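Local coordinates for protein alkane monooxygenase (PDB 3B9O) that belongs to the luciferase-like flavin monooxygenases, a family built on the TIM-barrel fold, and holds flavin mononucleotide in a pocket, at residues Glu391-Val394 / Pro395-Lys399. Residues are numbered along the deposited sequence; the frame is centred on the assembly and turned at random.
Sequences ELVV and PELQK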
# COMPACT_ATOMS: atom_id res chain seq x y z
N GLU A 391 15.88 -2.46 15.76
CA GLU A 391 17.03 -2.68 16.65
C GLU A 391 18.00 -3.76 16.16
O GLU A 391 19.17 -3.62 16.37
CB GLU A 391 16.58 -3.00 18.08
CG GLU A 391 15.76 -1.87 18.72
CD GLU A 391 15.29 -2.19 20.13
OE1 GLU A 391 14.86 -1.24 20.81
OE2 GLU A 391 15.34 -3.36 20.57
N LEU A 392 17.47 -4.83 15.56
CA LEU A 392 18.27 -6.03 15.20
C LEU A 392 18.54 -6.23 13.69
O LEU A 392 19.67 -6.49 13.28
CB LEU A 392 17.62 -7.29 15.80
CG LEU A 392 17.43 -7.35 17.32
CD1 LEU A 392 16.71 -8.62 17.76
CD2 LEU A 392 18.78 -7.21 18.02
N VAL A 393 17.53 -6.07 12.84
CA VAL A 393 17.75 -6.36 11.42
C VAL A 393 18.39 -5.18 10.69
O VAL A 393 19.23 -5.37 9.79
CB VAL A 393 16.47 -6.79 10.70
CG1 VAL A 393 16.79 -7.16 9.19
CG2 VAL A 393 15.85 -7.98 11.44
N VAL A 394 17.94 -3.96 11.00
CA VAL A 394 18.40 -2.77 10.27
C VAL A 394 19.97 -2.63 10.31
O VAL A 394 20.57 -2.42 9.26
CB VAL A 394 17.65 -1.47 10.72
CG1 VAL A 394 18.48 -0.20 10.40
CG2 VAL A 394 16.21 -1.43 10.07
N PRO A 395 20.61 -2.74 11.49
CA PRO A 395 22.09 -2.61 11.51
C PRO A 395 22.80 -3.72 10.69
O PRO A 395 23.82 -3.46 10.03
CB PRO A 395 22.46 -2.71 13.01
CG PRO A 395 21.20 -2.39 13.72
CD PRO A 395 20.06 -2.90 12.85
N GLU A 396 22.22 -4.92 10.71
CA GLU A 396 22.73 -6.04 9.91
C GLU A 396 22.63 -5.76 8.40
O GLU A 396 23.59 -5.96 7.66
CB GLU A 396 21.94 -7.30 10.27
CG GLU A 396 22.31 -8.55 9.41
CD GLU A 396 23.67 -9.14 9.77
OE1 GLU A 396 24.20 -8.85 10.88
OE2 GLU A 396 24.19 -9.91 8.92
N LEU A 397 21.47 -5.30 7.96
CA LEU A 397 21.29 -4.86 6.58
C LEU A 397 22.24 -3.72 6.21
O LEU A 397 22.78 -3.70 5.10
CB LEU A 397 19.84 -4.38 6.38
CG LEU A 397 18.74 -5.25 5.79
CD1 LEU A 397 19.08 -6.70 5.52
CD2 LEU A 397 17.33 -4.98 6.38
N GLN A 398 22.38 -2.73 7.10
CA GLN A 398 23.25 -1.55 6.85
C GLN A 398 24.74 -1.91 6.68
O GLN A 398 25.40 -1.46 5.74
CB GLN A 398 23.08 -0.52 7.97
CG GLN A 398 21.73 0.21 7.93
CD GLN A 398 21.45 1.10 9.14
OE1 GLN A 398 20.76 2.14 9.00
NE2 GLN A 398 21.93 0.72 10.31
N LYS A 399 25.25 -2.76 7.58
CA LYS A 399 26.64 -3.23 7.55
C LYS A 399 26.94 -3.96 6.22
O LYS A 399 28.05 -3.88 5.68
CB LYS A 399 26.91 -4.10 8.78
CG LYS A 399 27.81 -5.29 8.57
CD LYS A 399 27.17 -6.60 9.07
CE LYS A 399 27.39 -6.82 10.56
NZ LYS A 399 27.08 -8.26 10.92
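Val393 and Val394 meet Leu397 and Gln398 one turn further on, a local i to i+4 contact within helix 384-399, where Pro395 bends the helix near its C-terminal end. Val393 CG1 lies 3.6 Å from CD2 of Leu397, and the two side chains run next to each other in the same direction. With CG1 opposite the backbone N (chi1 -177°), this methyl is the branch of Val393 that reaches the leucine. The backbone beneath is tied by a nearly straight bond from Leu397 N to Val393 O, 2.9 Å long with 173° at the hydrogen. One residue on, Gln398 N binds Val394 O at 2.8 Å. This carbonyl also has the aliphatic part of the glutamine lying against it, CG of Gln398 being 3.2 Å from Val394 O.

Pro395 has no N-H to give, so the carbonyl of Glu391 loses the partner that a regular alpha-helix would supply; CG of the proline ring stands 3.6 Å from Glu391 O instead. The chain here also takes a wider, pi-type turn at 391-393, and regular bonding resumes beyond the kink. The helix packs on the outside of the TIM barrel: Val393 touches Val285 of the parallel strand 276-285, and Leu397 rests on Ala360 of helix 356-370, with Phe389 and Tyr403 also against it.

The bent chain of Glu396 (chi2 73°) carries its carboxylate to Lys399, whose NZ forms a salt bridge 2.9 Å from Glu396 OE1, approaching from above the carboxylate plane. The other oxygen, OE2, pairs with Arg400, so two cationic groups hold the carboxylate and probably favour its ionised form.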